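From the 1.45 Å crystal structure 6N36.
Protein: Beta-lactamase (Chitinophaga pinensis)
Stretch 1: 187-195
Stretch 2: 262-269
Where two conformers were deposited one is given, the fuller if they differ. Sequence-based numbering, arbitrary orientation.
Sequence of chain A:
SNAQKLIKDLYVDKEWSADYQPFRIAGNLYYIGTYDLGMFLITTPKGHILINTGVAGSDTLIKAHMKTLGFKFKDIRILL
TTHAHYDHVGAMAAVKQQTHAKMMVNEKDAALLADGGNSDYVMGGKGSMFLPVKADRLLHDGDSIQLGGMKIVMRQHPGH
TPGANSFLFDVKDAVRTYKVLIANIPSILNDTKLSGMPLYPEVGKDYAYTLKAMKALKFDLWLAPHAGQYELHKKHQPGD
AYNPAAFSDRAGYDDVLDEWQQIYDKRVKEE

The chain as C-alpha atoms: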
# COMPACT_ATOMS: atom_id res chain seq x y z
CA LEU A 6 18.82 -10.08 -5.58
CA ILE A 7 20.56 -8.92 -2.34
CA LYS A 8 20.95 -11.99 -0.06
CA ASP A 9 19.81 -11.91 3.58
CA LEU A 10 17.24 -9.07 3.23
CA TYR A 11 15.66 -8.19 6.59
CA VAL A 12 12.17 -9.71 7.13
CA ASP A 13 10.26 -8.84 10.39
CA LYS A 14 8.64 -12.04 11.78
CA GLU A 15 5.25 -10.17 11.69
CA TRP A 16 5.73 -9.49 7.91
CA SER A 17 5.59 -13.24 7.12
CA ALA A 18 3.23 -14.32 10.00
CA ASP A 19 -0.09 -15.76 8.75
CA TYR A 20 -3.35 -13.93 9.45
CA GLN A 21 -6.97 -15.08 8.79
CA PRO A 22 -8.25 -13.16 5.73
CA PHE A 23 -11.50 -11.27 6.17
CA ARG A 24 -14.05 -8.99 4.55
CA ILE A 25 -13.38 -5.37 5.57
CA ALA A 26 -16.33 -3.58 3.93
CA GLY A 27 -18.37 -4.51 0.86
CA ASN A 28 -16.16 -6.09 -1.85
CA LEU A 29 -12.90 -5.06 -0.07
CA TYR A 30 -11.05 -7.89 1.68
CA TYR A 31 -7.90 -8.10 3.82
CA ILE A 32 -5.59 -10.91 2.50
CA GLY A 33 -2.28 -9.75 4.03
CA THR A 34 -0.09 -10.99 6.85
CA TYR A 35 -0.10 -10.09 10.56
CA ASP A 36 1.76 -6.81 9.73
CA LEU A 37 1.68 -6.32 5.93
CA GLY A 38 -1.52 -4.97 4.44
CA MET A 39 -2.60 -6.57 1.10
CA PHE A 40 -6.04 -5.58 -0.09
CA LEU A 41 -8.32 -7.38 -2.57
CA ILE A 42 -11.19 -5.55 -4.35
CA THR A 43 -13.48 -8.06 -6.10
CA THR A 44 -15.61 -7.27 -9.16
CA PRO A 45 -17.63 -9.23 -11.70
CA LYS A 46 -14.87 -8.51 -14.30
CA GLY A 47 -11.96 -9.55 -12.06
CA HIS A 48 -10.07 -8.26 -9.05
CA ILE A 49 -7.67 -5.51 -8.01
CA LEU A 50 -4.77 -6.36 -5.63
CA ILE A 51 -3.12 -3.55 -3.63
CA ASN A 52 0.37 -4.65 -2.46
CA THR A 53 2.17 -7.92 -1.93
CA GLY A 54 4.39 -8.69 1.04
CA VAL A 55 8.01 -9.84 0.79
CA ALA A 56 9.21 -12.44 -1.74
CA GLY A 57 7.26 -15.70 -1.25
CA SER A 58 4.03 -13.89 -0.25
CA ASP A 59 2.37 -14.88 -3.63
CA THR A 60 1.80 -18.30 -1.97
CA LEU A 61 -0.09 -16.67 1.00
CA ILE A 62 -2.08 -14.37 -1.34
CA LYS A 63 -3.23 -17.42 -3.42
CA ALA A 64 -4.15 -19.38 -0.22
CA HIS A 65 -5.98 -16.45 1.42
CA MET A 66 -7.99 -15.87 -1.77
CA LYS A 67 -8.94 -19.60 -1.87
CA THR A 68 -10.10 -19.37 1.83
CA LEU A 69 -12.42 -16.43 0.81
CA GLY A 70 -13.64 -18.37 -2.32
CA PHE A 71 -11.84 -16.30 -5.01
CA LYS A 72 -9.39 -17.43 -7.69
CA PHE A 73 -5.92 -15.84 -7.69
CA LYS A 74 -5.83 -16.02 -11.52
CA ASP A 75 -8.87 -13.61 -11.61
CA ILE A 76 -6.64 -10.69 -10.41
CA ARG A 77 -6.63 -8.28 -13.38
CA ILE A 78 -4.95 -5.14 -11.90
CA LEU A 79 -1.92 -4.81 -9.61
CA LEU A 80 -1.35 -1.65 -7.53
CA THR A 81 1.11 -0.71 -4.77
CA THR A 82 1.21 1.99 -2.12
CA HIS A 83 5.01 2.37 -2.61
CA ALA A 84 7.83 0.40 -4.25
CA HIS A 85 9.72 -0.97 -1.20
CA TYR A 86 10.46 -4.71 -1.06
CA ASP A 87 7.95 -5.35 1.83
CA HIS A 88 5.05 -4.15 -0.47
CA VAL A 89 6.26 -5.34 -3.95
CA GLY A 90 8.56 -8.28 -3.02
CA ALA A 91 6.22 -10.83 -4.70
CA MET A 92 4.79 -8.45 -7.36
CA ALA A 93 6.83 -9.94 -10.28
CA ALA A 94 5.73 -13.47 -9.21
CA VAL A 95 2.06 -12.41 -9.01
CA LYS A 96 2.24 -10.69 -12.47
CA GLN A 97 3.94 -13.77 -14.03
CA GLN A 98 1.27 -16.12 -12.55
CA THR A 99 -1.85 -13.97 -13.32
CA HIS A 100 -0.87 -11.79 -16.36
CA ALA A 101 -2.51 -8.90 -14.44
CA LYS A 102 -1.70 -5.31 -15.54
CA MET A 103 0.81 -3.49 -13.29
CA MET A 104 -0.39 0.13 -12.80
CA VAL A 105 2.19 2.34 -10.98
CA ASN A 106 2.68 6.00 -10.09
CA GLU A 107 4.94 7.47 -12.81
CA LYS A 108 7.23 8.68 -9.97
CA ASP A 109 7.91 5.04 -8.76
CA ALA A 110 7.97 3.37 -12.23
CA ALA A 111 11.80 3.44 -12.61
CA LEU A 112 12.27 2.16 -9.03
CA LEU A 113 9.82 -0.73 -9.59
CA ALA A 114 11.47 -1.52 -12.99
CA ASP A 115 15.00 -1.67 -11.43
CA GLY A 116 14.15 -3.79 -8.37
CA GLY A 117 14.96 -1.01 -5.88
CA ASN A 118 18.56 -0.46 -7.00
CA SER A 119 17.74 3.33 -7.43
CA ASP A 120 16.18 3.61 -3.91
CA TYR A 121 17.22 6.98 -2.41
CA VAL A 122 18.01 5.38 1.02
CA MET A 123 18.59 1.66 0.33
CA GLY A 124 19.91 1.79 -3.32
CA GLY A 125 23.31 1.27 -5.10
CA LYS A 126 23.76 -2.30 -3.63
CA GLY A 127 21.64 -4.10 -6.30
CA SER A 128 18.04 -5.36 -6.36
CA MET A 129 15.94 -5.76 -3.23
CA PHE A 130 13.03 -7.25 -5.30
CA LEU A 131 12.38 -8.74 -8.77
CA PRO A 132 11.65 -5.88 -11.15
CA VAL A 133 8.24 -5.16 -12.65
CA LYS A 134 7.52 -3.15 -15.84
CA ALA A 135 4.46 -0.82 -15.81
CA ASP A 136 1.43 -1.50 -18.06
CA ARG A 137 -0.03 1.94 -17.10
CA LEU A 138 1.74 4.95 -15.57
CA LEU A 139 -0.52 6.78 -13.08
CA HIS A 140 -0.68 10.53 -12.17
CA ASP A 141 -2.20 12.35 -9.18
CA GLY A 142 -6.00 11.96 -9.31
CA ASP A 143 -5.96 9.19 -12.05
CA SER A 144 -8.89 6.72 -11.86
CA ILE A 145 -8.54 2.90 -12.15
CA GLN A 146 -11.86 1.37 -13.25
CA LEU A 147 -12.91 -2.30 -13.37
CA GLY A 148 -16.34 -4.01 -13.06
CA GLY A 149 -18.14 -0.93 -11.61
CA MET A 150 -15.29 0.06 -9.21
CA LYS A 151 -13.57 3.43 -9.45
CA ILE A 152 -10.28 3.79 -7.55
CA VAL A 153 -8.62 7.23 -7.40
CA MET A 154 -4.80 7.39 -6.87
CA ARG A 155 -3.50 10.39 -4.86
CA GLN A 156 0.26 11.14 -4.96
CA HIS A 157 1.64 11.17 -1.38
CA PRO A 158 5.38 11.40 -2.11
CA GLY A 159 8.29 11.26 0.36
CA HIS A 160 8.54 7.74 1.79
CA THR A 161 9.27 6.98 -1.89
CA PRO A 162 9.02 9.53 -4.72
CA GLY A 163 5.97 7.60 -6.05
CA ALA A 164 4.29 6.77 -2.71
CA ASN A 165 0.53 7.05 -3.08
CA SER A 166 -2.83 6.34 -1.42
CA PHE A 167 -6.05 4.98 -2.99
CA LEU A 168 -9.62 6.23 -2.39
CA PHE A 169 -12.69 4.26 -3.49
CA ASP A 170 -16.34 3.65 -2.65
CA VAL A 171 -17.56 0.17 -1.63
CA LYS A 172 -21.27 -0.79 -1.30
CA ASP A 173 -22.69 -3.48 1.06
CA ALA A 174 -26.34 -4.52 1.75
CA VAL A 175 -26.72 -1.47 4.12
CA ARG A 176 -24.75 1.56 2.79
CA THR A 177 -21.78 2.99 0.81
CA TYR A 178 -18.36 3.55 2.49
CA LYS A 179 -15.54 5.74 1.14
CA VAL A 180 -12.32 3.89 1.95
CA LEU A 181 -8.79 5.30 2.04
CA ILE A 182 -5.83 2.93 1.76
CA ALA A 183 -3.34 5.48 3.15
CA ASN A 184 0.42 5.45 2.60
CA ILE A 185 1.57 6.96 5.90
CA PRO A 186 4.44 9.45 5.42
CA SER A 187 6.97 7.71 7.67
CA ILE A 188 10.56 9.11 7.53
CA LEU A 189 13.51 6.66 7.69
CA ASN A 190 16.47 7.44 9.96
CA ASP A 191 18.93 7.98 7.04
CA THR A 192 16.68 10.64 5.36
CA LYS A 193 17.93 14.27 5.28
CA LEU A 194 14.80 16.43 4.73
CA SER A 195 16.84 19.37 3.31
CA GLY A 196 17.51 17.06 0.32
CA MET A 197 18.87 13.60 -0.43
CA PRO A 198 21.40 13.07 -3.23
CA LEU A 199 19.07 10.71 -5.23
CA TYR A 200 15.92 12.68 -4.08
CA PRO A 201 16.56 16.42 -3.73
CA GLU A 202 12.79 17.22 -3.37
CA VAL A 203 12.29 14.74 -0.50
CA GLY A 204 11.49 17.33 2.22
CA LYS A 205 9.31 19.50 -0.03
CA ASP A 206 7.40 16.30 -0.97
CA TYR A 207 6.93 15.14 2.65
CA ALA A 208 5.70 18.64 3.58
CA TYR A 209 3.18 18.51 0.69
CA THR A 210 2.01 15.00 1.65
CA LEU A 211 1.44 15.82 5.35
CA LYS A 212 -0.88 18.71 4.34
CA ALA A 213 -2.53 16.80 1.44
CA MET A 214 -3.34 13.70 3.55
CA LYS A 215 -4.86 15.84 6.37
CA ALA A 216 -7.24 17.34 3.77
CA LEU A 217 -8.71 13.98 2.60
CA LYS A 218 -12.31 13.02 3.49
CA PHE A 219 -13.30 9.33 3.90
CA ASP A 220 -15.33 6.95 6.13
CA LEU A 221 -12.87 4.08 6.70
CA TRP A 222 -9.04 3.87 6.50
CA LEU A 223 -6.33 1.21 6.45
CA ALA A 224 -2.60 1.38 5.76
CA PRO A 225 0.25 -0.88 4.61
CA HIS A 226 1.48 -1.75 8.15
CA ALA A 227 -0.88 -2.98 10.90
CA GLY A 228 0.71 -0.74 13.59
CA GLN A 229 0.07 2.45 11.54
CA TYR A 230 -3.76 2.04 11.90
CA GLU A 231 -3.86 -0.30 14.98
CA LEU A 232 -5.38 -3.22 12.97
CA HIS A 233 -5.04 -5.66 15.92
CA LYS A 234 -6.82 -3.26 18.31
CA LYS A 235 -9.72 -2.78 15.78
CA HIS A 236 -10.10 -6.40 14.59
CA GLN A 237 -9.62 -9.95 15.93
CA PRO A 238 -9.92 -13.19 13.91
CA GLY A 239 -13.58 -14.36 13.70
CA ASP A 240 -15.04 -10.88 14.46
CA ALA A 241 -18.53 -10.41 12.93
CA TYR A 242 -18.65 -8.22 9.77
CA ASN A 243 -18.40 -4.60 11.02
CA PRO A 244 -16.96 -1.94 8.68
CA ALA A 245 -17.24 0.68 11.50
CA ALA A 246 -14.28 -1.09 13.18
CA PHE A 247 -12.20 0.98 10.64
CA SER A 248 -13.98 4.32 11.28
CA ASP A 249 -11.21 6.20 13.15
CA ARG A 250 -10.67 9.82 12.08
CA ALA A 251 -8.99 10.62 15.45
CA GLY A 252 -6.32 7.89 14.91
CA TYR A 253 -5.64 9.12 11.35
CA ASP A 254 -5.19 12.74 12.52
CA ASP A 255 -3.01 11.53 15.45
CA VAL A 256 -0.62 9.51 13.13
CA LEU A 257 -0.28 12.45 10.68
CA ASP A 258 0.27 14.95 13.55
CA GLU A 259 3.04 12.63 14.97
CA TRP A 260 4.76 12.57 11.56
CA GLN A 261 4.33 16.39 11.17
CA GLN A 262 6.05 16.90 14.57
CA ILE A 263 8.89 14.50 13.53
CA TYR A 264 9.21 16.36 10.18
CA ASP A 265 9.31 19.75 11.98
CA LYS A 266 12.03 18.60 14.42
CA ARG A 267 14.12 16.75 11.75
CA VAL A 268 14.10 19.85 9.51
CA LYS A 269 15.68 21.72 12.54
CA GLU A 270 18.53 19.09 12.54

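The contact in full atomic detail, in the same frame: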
# COMPACT_ATOMS: atom_id res chain seq x y z
N SER A 187 5.86 8.03 6.77
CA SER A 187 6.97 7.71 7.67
C SER A 187 8.31 8.13 7.06
O SER A 187 8.49 8.05 5.87
CB SER A 187 6.94 6.28 8.11
OG SER A 187 7.11 5.43 7.01
N ILE A 188 9.22 8.60 7.89
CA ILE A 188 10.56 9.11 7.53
C ILE A 188 11.59 8.15 8.09
O ILE A 188 11.60 7.96 9.33
CB ILE A 188 10.73 10.53 8.10
CG1 ILE A 188 9.60 11.46 7.63
CG2 ILE A 188 12.09 11.06 7.66
CD1 ILE A 188 9.50 12.79 8.42
N LEU A 189 12.47 7.61 7.24
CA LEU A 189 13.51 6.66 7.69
C LEU A 189 14.62 7.47 8.37
O LEU A 189 14.78 8.71 8.13
CB LEU A 189 14.07 5.86 6.51
CG LEU A 189 13.08 4.89 5.87
CD1 LEU A 189 13.78 4.07 4.78
CD2 LEU A 189 12.49 3.99 6.91
N ASN A 190 15.36 6.79 9.23
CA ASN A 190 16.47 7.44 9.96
C ASN A 190 17.47 8.12 9.01
O ASN A 190 17.96 9.18 9.37
CB ASN A 190 17.16 6.39 10.81
CG ASN A 190 18.23 6.95 11.70
OD1 ASN A 190 18.04 8.04 12.23
ND2 ASN A 190 19.28 6.16 11.99
N ASP A 191 17.80 7.49 7.88
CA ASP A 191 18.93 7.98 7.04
C ASP A 191 18.44 9.16 6.18
O ASP A 191 19.29 9.83 5.56
CB ASP A 191 19.50 6.89 6.14
CG ASP A 191 20.28 5.81 6.89
OD1 ASP A 191 20.87 6.12 7.92
OD2 ASP A 191 20.21 4.65 6.44
N THR A 192 17.21 9.56 6.26
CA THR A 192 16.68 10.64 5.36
C THR A 192 16.99 12.03 5.89
O THR A 192 16.61 12.37 7.02
CB THR A 192 15.17 10.45 5.15
OG1 THR A 192 15.08 9.24 4.41
CG2 THR A 192 14.50 11.56 4.36
N LYS A 193 17.65 12.85 5.06
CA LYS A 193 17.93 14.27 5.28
C LYS A 193 16.87 15.11 4.58
O LYS A 193 16.81 15.09 3.36
CB LYS A 193 19.35 14.55 4.78
CG LYS A 193 19.87 15.96 4.95
CD LYS A 193 21.38 16.01 4.59
CE LYS A 193 21.99 17.40 4.52
NZ LYS A 193 22.94 17.53 3.37
N LEU A 194 15.96 15.72 5.34
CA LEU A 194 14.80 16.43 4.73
C LEU A 194 15.18 17.68 3.95
O LEU A 194 14.38 18.09 3.09
CB LEU A 194 13.82 16.78 5.84
CG LEU A 194 13.14 15.56 6.44
CD1 LEU A 194 12.36 15.98 7.66
CD2 LEU A 194 12.20 14.85 5.46
N SER A 195 16.37 18.26 4.15
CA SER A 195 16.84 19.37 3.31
C SER A 195 17.13 18.88 1.88
O SER A 195 17.28 19.72 0.96
CB SER A 195 18.07 20.04 3.93
OG SER A 195 19.11 19.10 4.15
N GLN A 262 5.15 16.42 13.50
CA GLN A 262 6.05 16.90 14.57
C GLN A 262 7.45 16.33 14.32
O GLN A 262 8.43 17.07 14.56
CB GLN A 262 5.59 16.47 15.95
CG GLN A 262 4.32 17.13 16.40
CD GLN A 262 3.96 16.45 17.70
OE1 GLN A 262 4.65 16.62 18.70
NE2 GLN A 262 2.95 15.59 17.65
N ILE A 263 7.56 15.07 13.87
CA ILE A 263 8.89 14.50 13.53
C ILE A 263 9.50 15.31 12.40
O ILE A 263 10.66 15.67 12.47
CB ILE A 263 8.79 13.00 13.25
CG1 ILE A 263 8.50 12.28 14.57
CG2 ILE A 263 10.06 12.52 12.55
CD1 ILE A 263 7.91 10.93 14.43
N TYR A 264 8.76 15.54 11.32
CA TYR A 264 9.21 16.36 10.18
C TYR A 264 9.73 17.71 10.69
O TYR A 264 10.85 18.12 10.31
CB TYR A 264 8.06 16.55 9.18
CG TYR A 264 8.40 17.47 8.05
CD1 TYR A 264 8.27 18.83 8.23
CD2 TYR A 264 8.91 17.01 6.84
CE1 TYR A 264 8.67 19.73 7.25
CE2 TYR A 264 9.25 17.91 5.84
CZ TYR A 264 9.11 19.26 6.04
OH TYR A 264 9.59 20.18 5.11
N ASP A 265 8.97 18.37 11.54
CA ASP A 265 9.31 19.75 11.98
C ASP A 265 10.62 19.69 12.76
O ASP A 265 11.47 20.59 12.55
CB ASP A 265 8.16 20.38 12.76
CG ASP A 265 6.91 20.73 11.94
OD1 ASP A 265 6.99 20.72 10.70
OD2 ASP A 265 5.86 20.95 12.57
N LYS A 266 10.81 18.67 13.58
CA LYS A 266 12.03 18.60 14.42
C LYS A 266 13.21 18.21 13.53
O LYS A 266 14.32 18.75 13.72
CB LYS A 266 11.85 17.58 15.54
CG LYS A 266 13.05 17.52 16.47
CD LYS A 266 12.73 17.13 17.87
CE LYS A 266 13.97 17.11 18.73
NZ LYS A 266 13.71 16.52 20.05
N ARG A 267 13.02 17.28 12.60
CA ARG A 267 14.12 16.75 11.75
C ARG A 267 14.58 17.83 10.76
O ARG A 267 15.82 17.89 10.45
CB ARG A 267 13.69 15.43 11.11
CG ARG A 267 13.82 14.27 12.08
CD ARG A 267 15.19 13.62 12.08
NE ARG A 267 15.43 12.96 10.85
CZ ARG A 267 15.07 11.70 10.57
NH1 ARG A 267 14.56 10.93 11.50
NH2 ARG A 267 15.23 11.19 9.37
N VAL A 268 13.67 18.67 10.32
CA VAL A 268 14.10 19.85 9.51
C VAL A 268 15.05 20.72 10.35
O VAL A 268 16.09 21.19 9.84
CB VAL A 268 12.87 20.62 9.03
CG1 VAL A 268 13.22 22.05 8.64
CG2 VAL A 268 12.24 19.87 7.90
N LYS A 269 14.80 20.86 11.65
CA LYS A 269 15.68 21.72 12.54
C LYS A 269 17.00 21.02 12.95
O LYS A 269 17.85 21.69 13.60
CB LYS A 269 14.90 22.11 13.79
CG LYS A 269 13.73 23.06 13.55
CD LYS A 269 12.75 23.04 14.72
CE LYS A 269 11.78 24.20 14.71
NZ LYS A 269 10.98 24.17 15.96
O HOH W 1 13.41 8.43 11.42
O HOH W 2 16.83 16.49 8.09

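What does the irregular stretch 187-195 offer the helix that runs through 262-268? Two apolar bumps, Ile 188 and Leu 194, both point toward the helix, and between them the chain folds through a type I turn from Leu 189 to Thr 192, closed by Thr 192 N bonding to Leu 189 O at 3.2 Å. The contact is modest, burying 355 Å² in all; Ile 188 and Leu 194 are buried, and Arg 267 has more of its surface covered by the other stretch than any other residue here.

How does Arg 267 use the hollow of the turn? Its side chain, with chi1 to chi3 all m, curls so that the guanidinium reaches the turn. NH2 of Arg 267 donates to Leu 189 O at 2.8 Å and to Thr 192 O at 3.0 Å, and both oxygens lie at the edge of the guanidinium, near its plane, where its N-H groups point. Leu 189 O thus accepts from the turn's own backbone as well as from the arginine. A planar, charged group with several donors suits a pocket lined by carbonyls.

Where does Leu 194 fit? Its CD1 settles among three helix residues, 3.7 Å from Tyr 264 CD2, 3.7 Å from Arg 267 CB and 3.9 Å from Val 268 CG2. The branched end of leucine suits this recess: CD1 comes closest, and CD2 also lies near the Tyr 264 ring. The aliphatic start of Arg 267 serves as part of the wall.

What does Ile 188 fill? Its CD1 lies 4.2 Å from Ile 263 CG2 and 4.1 Å from Tyr 264 CB, while its CG2 packs 3.6 Å from Arg 267 NH2. The beta-branched side chain thus touches both helix and guanidinium. Two waters extend the contact: one donates to Ile 188 O and accepts from Arg 267 NH1, and another accepts from Leu 194 N and donates to Arg 267 O.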